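Local structure of MAGE domain-containing protein (Xenopus laevis, 7DG2) at residues Ile109-Asn114 against Lys199-Gln204; Glu148-Val151 against Tyr155-Tyr158. The protein probably acts as the MAGE-type Nse3 subunit that, paired with Nse1, shapes the Nse4 protein within the Smc5/6 complex. All blocks are in the same frame, centred on the assembly; numbering follows the deposited sequence.

Both contacts are largely buried, but lie at different depths in the chain. The centre of contact 2, which joins a helix to the following strand through a short turn, lies about 9 Å from the centre of the chain. Contact 1, its centre about 21 Å from that of the chain, brings the end of helix 94-111 against the start of helix 202-209, 85 residues on, and is buried partly by the Nse4 chain. Its chemistry is side-chain driven, one straight amide bond beside a methionine-tryptophan contact; contact 2 relies on weak backbone bonds, a water and apolar packing. Helix 94-111 links them: Ile-109 CD1 touches Leu-156 CD2 at 3.9 Å, although the contact centres are about 21 Å apart.

Contact 1 (Ile109-Asn114 against Lys199-Gln204); sequences IFMKGN and KSWTTQ
Gln-204 bends at its second torsion (chi2 84°), which turns its amide toward the carbonyl of Met-111, the last residue of helix 94-111, while Met-111, folded at chi2 and chi3, reaches out to Trp-201. The amide NE2 of Gln-204 donates to Met-111 O at 3.0 Å. The bond is nearly straight (176° at the hydrogen), lies in the carbonyl plane on a lone pair, and keeps the acceptor in the plane of the amide. Met-111 O can only accept, so it sets which end of the amide faces it; OE1 is hydrogen-bonded to Thr-5 OG1 of the Nse4 chain. Replacing Gln-204 by an alanine would probably leave Met-111 O and Thr-5 of Nse4 without this shared partner and open a gap beside the Met-111 sulfur. That sulfur, SD, packs 3.8 Å from Gln-204 CG, the two side chains crossing at about a right angle. Beyond it the methyl CE sits over one face of the Trp-201 indole, 3.7 Å from the centroid of the five-membered ring and 18° off its normal, a CH-pi contact within a Met-aromatic arrangement. Phe-110 also reaches Gln-204, its CZ 3.9 Å from CB, and the same ring corner meets Gln-204 O edge-on at 3.6 Å. The helix stops here in a Schellman motif: Asn-114 N bonds to Ile-109 O, Gly-113 N to Phe-110 O, and Gly-113 supplies the positive phi. Trp-201 holds the N-cap position of helix 202-209 and meets Phe-7 of the Nse4 chain edge-to-face. Phe-110 packs on Leu-187 and Trp-173, which places the contact where helices 94-111, 183-193 and 202-209 meet the middle strand, 169-173, of the antiparallel sheet.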
ATOM      1  N   ILE B 109     -18.482  13.798 -15.362  1.00 20.69           N
ATOM      2  CA  ILE B 109     -17.972  13.872 -16.726  1.00 21.31           C
ATOM      3  C   ILE B 109     -18.775  12.964 -17.644  1.00 22.31           C
ATOM      4  O   ILE B 109     -19.271  13.388 -18.691  1.00 22.89           O
ATOM      5  CB  ILE B 109     -16.478  13.513 -16.751  1.00 17.80           C
ATOM      6  CG1 ILE B 109     -15.653  14.542 -15.977  1.00 20.44           C
ATOM      7  CG2 ILE B 109     -15.997  13.335 -18.196  1.00 20.94           C
ATOM      8  CD1 ILE B 109     -14.207  14.099 -15.776  1.00 19.32           C
ATOM      9  N   PHE B 110     -18.918  11.696 -17.262  1.00 19.67           N
ATOM     10  CA  PHE B 110     -19.625  10.744 -18.107  1.00 19.23           C
ATOM     11  C   PHE B 110     -21.100  11.110 -18.251  1.00 22.52           C
ATOM     12  O   PHE B 110     -21.647  11.085 -19.360  1.00 23.00           O
ATOM     13  CB  PHE B 110     -19.459   9.332 -17.529  1.00 20.78           C
ATOM     14  CG  PHE B 110     -20.475   8.345 -18.034  1.00 19.72           C
ATOM     15  CD1 PHE B 110     -20.495   7.969 -19.369  1.00 21.85           C
ATOM     16  CD2 PHE B 110     -21.412   7.795 -17.167  1.00 19.77           C
ATOM     17  CE1 PHE B 110     -21.444   7.058 -19.842  1.00 23.73           C
ATOM     18  CE2 PHE B 110     -22.358   6.884 -17.626  1.00 20.57           C
ATOM     19  CZ  PHE B 110     -22.369   6.516 -18.971  1.00 22.52           C
ATOM     20  N   MET B 111     -21.762  11.457 -17.143  1.00 21.18           N
ATOM     21  CA  MET B 111     -23.206  11.675 -17.188  1.00 23.63           C
ATOM     22  C   MET B 111     -23.564  12.916 -17.991  1.00 28.14           C
ATOM     23  O   MET B 111     -24.676  12.990 -18.530  1.00 26.71           O
ATOM     24  CB  MET B 111     -23.774  11.769 -15.768  1.00 26.02           C
ATOM     25  CG  MET B 111     -23.706  10.451 -14.952  1.00 22.52           C
ATOM     26  SD  MET B 111     -24.553   9.046 -15.719  1.00 23.88           S
ATOM     27  CE  MET B 111     -26.268   9.445 -15.354  1.00 27.10           C
ATOM     28  N   LYS B 112     -22.632  13.864 -18.108  1.00 24.60           N
ATOM     29  CA  LYS B 112     -22.798  15.082 -18.890  1.00 29.10           C
ATOM     30  C   LYS B 112     -22.214  14.968 -20.290  1.00 26.66           C
ATOM     31  O   LYS B 112     -21.894  15.991 -20.900  1.00 33.75           O
ATOM     32  CB  LYS B 112     -22.156  16.267 -18.161  1.00 30.62           C
ATOM     33  CG  LYS B 112     -22.890  16.698 -16.919  1.00 33.40           C
ATOM     34  CD  LYS B 112     -24.294  17.151 -17.272  1.00 37.23           C
ATOM     35  CE  LYS B 112     -24.939  17.911 -16.130  1.00 37.90           C
ATOM     36  NZ  LYS B 112     -26.281  18.417 -16.529  1.00 41.44           N
ATOM     37  N   GLY B 113     -22.059  13.758 -20.814  1.00 27.33           N
ATOM     38  CA  GLY B 113     -21.643  13.594 -22.194  1.00 30.36           C
ATOM     39  C   GLY B 113     -20.154  13.485 -22.428  1.00 30.15           C
ATOM     40  O   GLY B 113     -19.693  13.806 -23.529  1.00 30.55           O
ATOM     41  N   ASN B 114     -19.386  13.060 -21.424  1.00 26.65           N
ATOM     42  CA  ASN B 114     -17.967  12.683 -21.496  1.00 23.12           C
ATOM     43  C   ASN B 114     -17.017  13.875 -21.501  1.00 24.03           C
ATOM     44  O   ASN B 114     -15.821  13.704 -21.779  1.00 26.30           O
ATOM     45  CB  ASN B 114     -17.697  11.766 -22.691  1.00 26.02           C
ATOM     46  CG  ASN B 114     -18.505  10.480 -22.613  1.00 27.35           C
ATOM     47  OD1 ASN B 114     -18.413   9.742 -21.633  1.00 26.75           O
ATOM     48  ND2 ASN B 114     -19.337  10.236 -23.616  1.00 30.73           N
ATOM     49  N   LYS B 199     -30.996   1.590 -16.604  1.00 25.28           N
ATOM     50  CA  LYS B 199     -31.807   1.885 -17.783  1.00 27.68           C
ATOM     51  C   LYS B 199     -32.677   3.122 -17.611  1.00 28.27           C
ATOM     52  O   LYS B 199     -33.234   3.593 -18.608  1.00 30.55           O
ATOM     53  CB  LYS B 199     -32.682   0.684 -18.154  1.00 28.21           C
ATOM     54  CG  LYS B 199     -31.900  -0.496 -18.704  1.00 33.43           C
ATOM     55  CD  LYS B 199     -32.756  -1.388 -19.601  1.00 43.84           C
ATOM     56  CE  LYS B 199     -32.752  -0.885 -21.049  1.00 47.99           C
ATOM     57  NZ  LYS B 199     -33.476  -1.805 -21.980  1.00 49.97           N
ATOM     58  N   SER B 200     -32.806   3.657 -16.390  1.00 29.47           N
ATOM     59  CA  SER B 200     -33.474   4.947 -16.211  1.00 31.46           C
ATOM     60  C   SER B 200     -32.801   6.036 -17.036  1.00 33.45           C
ATOM     61  O   SER B 200     -33.469   6.954 -17.530  1.00 31.27           O
ATOM     62  CB  SER B 200     -33.470   5.362 -14.734  1.00 29.92           C
ATOM     63  OG  SER B 200     -33.962   4.334 -13.896  1.00 39.19           O
ATOM     64  N   TRP B 201     -31.484   5.957 -17.186  1.00 30.34           N
ATOM     65  CA  TRP B 201     -30.709   6.970 -17.892  1.00 29.02           C
ATOM     66  C   TRP B 201     -30.474   6.527 -19.335  1.00 30.30           C
ATOM     67  O   TRP B 201     -29.363   6.180 -19.735  1.00 26.85           O
ATOM     68  CB  TRP B 201     -29.385   7.207 -17.171  1.00 30.10           C
ATOM     69  CG  TRP B 201     -29.504   7.591 -15.739  1.00 30.29           C
ATOM     70  CD1 TRP B 201     -29.353   6.782 -14.649  1.00 30.79           C
ATOM     71  CD2 TRP B 201     -29.771   8.898 -15.237  1.00 33.65           C
ATOM     72  NE1 TRP B 201     -29.511   7.510 -13.494  1.00 34.17           N
ATOM     73  CE2 TRP B 201     -29.768   8.814 -13.830  1.00 36.22           C
ATOM     74  CE3 TRP B 201     -30.007  10.137 -15.842  1.00 35.58           C
ATOM     75  CZ2 TRP B 201     -30.006   9.917 -13.020  1.00 34.95           C
ATOM     76  CZ3 TRP B 201     -30.247  11.228 -15.039  1.00 34.55           C
ATOM     77  CH2 TRP B 201     -30.242  11.114 -13.642  1.00 37.93           C
ATOM     78  N   THR B 202     -31.556   6.578 -20.124  1.00 29.86           N
ATOM     79  CA  THR B 202     -31.553   6.017 -21.476  1.00 27.96           C
ATOM     80  C   THR B 202     -30.370   6.504 -22.305  1.00 28.17           C
ATOM     81  O   THR B 202     -29.708   5.716 -22.990  1.00 28.37           O
ATOM     82  CB  THR B 202     -32.863   6.370 -22.187  1.00 30.43           C
ATOM     83  OG1 THR B 202     -33.968   5.858 -21.436  1.00 34.65           O
ATOM     84  CG2 THR B 202     -32.889   5.767 -23.575  1.00 31.82           C
ATOM     85  N   THR B 203     -30.098   7.807 -22.265  1.00 27.06           N
ATOM     86  CA  THR B 203     -29.028   8.372 -23.084  1.00 27.99           C
ATOM     87  C   THR B 203     -27.662   7.851 -22.652  1.00 27.95           C
ATOM     88  O   THR B 203     -26.849   7.424 -23.483  1.00 25.53           O
ATOM     89  CB  THR B 203     -29.066   9.897 -23.001  1.00 35.35           C
ATOM     90  OG1 THR B 203     -30.362  10.367 -23.407  1.00 32.86           O
ATOM     91  CG2 THR B 203     -27.994  10.503 -23.895  1.00 31.40           C
ATOM     92  N   GLN B 204     -27.389   7.897 -21.350  1.00 26.54           N
ATOM     93  CA  GLN B 204     -26.102   7.438 -20.843  1.00 25.92           C
ATOM     94  C   GLN B 204     -25.974   5.922 -20.951  1.00 24.74           C
ATOM     95  O   GLN B 204     -24.881   5.403 -21.223  1.00 23.78           O
ATOM     96  CB  GLN B 204     -25.934   7.929 -19.404  1.00 23.63           C
ATOM     97  CG  GLN B 204     -25.866   9.476 -19.289  1.00 26.83           C
ATOM     98  CD  GLN B 204     -27.232  10.178 -19.252  1.00 28.17           C
ATOM     99  OE1 GLN B 204     -28.283   9.561 -19.439  1.00 28.17           O
ATOM    100  NE2 GLN B 204     -27.209  11.482 -18.991  1.00 25.38           N
TER

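Contact 2 (Glu148-Val151 against Tyr155-Tyr158); sequences EEFV and YLEY
In the second winged-helix unit of the MAGE homology domain, the contact spans the turn from helix 142-152 into strand 156-160, the first strand of the wing hairpin, and Phe-150 and Val-151 meet Tyr-155, Leu-156 and Tyr-158 across it. Phe-150 O takes two weak backbone bonds, from Tyr-155 N at 2.9 Å and from Leu-156 N at 3.3 Å, so one carbonyl holds both residues at the start of the strand. The side chains of Phe-150 and Leu-156 run side by side in the same direction, with Leu-156 CD1 3.9 Å from Phe-150 CB. Both pack on helix 94-111, where Leu-102 takes Phe-150 and Leu-106 takes Leu-156. Val-151 CG2, set beside its own backbone N with CG1 anti to that N (chi1 175°), packs 3.7 Å from Tyr-158 CB. The Tyr-158 ring then leads away, stacking on Tyr-169 with its hydroxyl bonded to Glu-118. Val-151 CA sends a C-H toward Leu-156 O at 3.5 Å, and one water donates to that same Leu-156 O at 2.7 Å and, weakly, to Val-151 O.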
ATOM      1  N   GLU B 148      -3.537  17.705 -10.760  1.00 24.60           N
ATOM      2  CA  GLU B 148      -2.175  17.221 -10.960  1.00 22.35           C
ATOM      3  C   GLU B 148      -2.067  15.727 -10.687  1.00 21.58           C
ATOM      4  O   GLU B 148      -1.725  14.969 -11.599  1.00 23.14           O
ATOM      5  CB  GLU B 148      -1.189  18.016 -10.079  1.00 26.15           C
ATOM      6  CG  GLU B 148      -1.184  19.522 -10.377  1.00 30.43           C
ATOM      7  CD  GLU B 148      -0.149  20.300  -9.569  1.00 39.57           C
ATOM      8  OE1 GLU B 148       0.852  19.701  -9.118  1.00 38.72           O
ATOM      9  OE2 GLU B 148      -0.344  21.519  -9.386  1.00 43.31           O
ATOM     10  N   GLU B 149      -2.382  15.279  -9.472  1.00 21.97           N
ATOM     11  CA  GLU B 149      -2.179  13.874  -9.121  1.00 21.59           C
ATOM     12  C   GLU B 149      -3.035  12.956  -9.986  1.00 19.99           C
ATOM     13  O   GLU B 149      -2.520  12.020 -10.610  1.00 20.81           O
ATOM     14  CB  GLU B 149      -2.480  13.649  -7.640  1.00 22.43           C
ATOM     15  CG  GLU B 149      -2.329  12.190  -7.191  1.00 23.41           C
ATOM     16  CD  GLU B 149      -2.334  12.041  -5.673  1.00 28.45           C
ATOM     17  OE1 GLU B 149      -2.773  10.986  -5.160  1.00 27.43           O
ATOM     18  OE2 GLU B 149      -1.905  12.995  -4.991  1.00 33.98           O
ATOM     19  N   PHE B 150      -4.349  13.206 -10.036  1.00 19.04           N
ATOM     20  CA  PHE B 150      -5.221  12.382 -10.878  1.00 18.49           C
ATOM     21  C   PHE B 150      -4.825  12.465 -12.347  1.00 18.34           C
ATOM     22  O   PHE B 150      -5.032  11.510 -13.101  1.00 17.48           O
ATOM     23  CB  PHE B 150      -6.684  12.801 -10.723  1.00 20.28           C
ATOM     24  CG  PHE B 150      -7.319  12.412  -9.412  1.00 21.18           C
ATOM     25  CD1 PHE B 150      -6.760  11.438  -8.590  1.00 21.57           C
ATOM     26  CD2 PHE B 150      -8.512  13.008  -9.023  1.00 19.88           C
ATOM     27  CE1 PHE B 150      -7.381  11.078  -7.401  1.00 19.39           C
ATOM     28  CE2 PHE B 150      -9.133  12.667  -7.831  1.00 18.86           C
ATOM     29  CZ  PHE B 150      -8.569  11.692  -7.020  1.00 17.76           C
ATOM     30  N   VAL B 151      -4.254  13.590 -12.776  1.00 17.75           N
ATOM     31  CA  VAL B 151      -3.908  13.753 -14.181  1.00 18.14           C
ATOM     32  C   VAL B 151      -2.630  12.993 -14.523  1.00 17.51           C
ATOM     33  O   VAL B 151      -2.563  12.316 -15.560  1.00 19.73           O
ATOM     34  CB  VAL B 151      -3.807  15.257 -14.510  1.00 17.70           C
ATOM     35  CG1 VAL B 151      -3.340  15.453 -15.931  1.00 21.02           C
ATOM     36  CG2 VAL B 151      -5.171  15.900 -14.337  1.00 19.57           C
ATOM     37  N   TYR B 155      -5.871   9.153 -14.654  1.00 17.65           N
ATOM     38  CA  TYR B 155      -7.296   8.979 -14.384  1.00 18.34           C
ATOM     39  C   TYR B 155      -8.123  10.052 -15.071  1.00 17.93           C
ATOM     40  O   TYR B 155      -9.253   9.792 -15.483  1.00 18.72           O
ATOM     41  CB  TYR B 155      -7.578   9.019 -12.886  1.00 17.61           C
ATOM     42  CG  TYR B 155      -7.295   7.732 -12.151  1.00 17.67           C
ATOM     43  CD1 TYR B 155      -7.964   6.562 -12.484  1.00 16.33           C
ATOM     44  CD2 TYR B 155      -6.400   7.707 -11.083  1.00 18.39           C
ATOM     45  CE1 TYR B 155      -7.732   5.381 -11.783  1.00 18.02           C
ATOM     46  CE2 TYR B 155      -6.149   6.543 -10.392  1.00 17.78           C
ATOM     47  CZ  TYR B 155      -6.822   5.391 -10.735  1.00 19.27           C
ATOM     48  OH  TYR B 155      -6.553   4.235 -10.038  1.00 21.31           O
ATOM     49  N   LEU B 156      -7.577  11.258 -15.204  1.00 19.57           N
ATOM     50  CA  LEU B 156      -8.285  12.361 -15.831  1.00 18.61           C
ATOM     51  C   LEU B 156      -7.384  13.033 -16.856  1.00 20.34           C
ATOM     52  O   LEU B 156      -6.156  13.005 -16.741  1.00 21.64           O
ATOM     53  CB  LEU B 156      -8.719  13.400 -14.794  1.00 17.99           C
ATOM     54  CG  LEU B 156      -9.662  12.957 -13.669  1.00 18.80           C
ATOM     55  CD1 LEU B 156      -9.816  14.061 -12.637  1.00 17.99           C
ATOM     56  CD2 LEU B 156     -11.011  12.535 -14.228  1.00 16.05           C
ATOM     57  N   GLU B 157      -8.017  13.636 -17.855  1.00 20.83           N
ATOM     58  CA  GLU B 157      -7.388  14.619 -18.729  1.00 26.16           C
ATOM     59  C   GLU B 157      -7.819  16.014 -18.295  1.00 26.40           C
ATOM     60  O   GLU B 157      -8.968  16.220 -17.895  1.00 22.99           O
ATOM     61  CB  GLU B 157      -7.787  14.404 -20.187  1.00 26.06           C
ATOM     62  CG  GLU B 157      -7.148  13.230 -20.876  1.00 31.12           C
ATOM     63  CD  GLU B 157      -7.545  13.172 -22.337  1.00 38.58           C
ATOM     64  OE1 GLU B 157      -8.269  14.092 -22.788  1.00 39.40           O
ATOM     65  OE2 GLU B 157      -7.142  12.215 -23.032  1.00 44.41           O
ATOM     66  N   TYR B 158      -6.897  16.971 -18.404  1.00 29.09           N
ATOM     67  CA  TYR B 158      -7.088  18.344 -17.936  1.00 28.42           C
ATOM     68  C   TYR B 158      -6.630  19.230 -19.086  1.00 30.83           C
ATOM     69  O   TYR B 158      -5.429  19.466 -19.238  1.00 32.55           O
ATOM     70  CB  TYR B 158      -6.281  18.604 -16.666  1.00 29.34           C
ATOM     71  CG  TYR B 158      -6.484  19.946 -16.000  1.00 30.13           C
ATOM     72  CD1 TYR B 158      -7.741  20.353 -15.586  1.00 30.92           C
ATOM     73  CD2 TYR B 158      -5.404  20.798 -15.755  1.00 30.99           C
ATOM     74  CE1 TYR B 158      -7.930  21.569 -14.945  1.00 34.23           C
ATOM     75  CE2 TYR B 158      -5.584  22.018 -15.117  1.00 31.22           C
ATOM     76  CZ  TYR B 158      -6.850  22.401 -14.717  1.00 32.08           C
ATOM     77  OH  TYR B 158      -7.052  23.610 -14.084  1.00 35.38           O
TER
HETATM   78  O   HOH W   1      -4.444  11.945 -18.478  1.00 29.88           O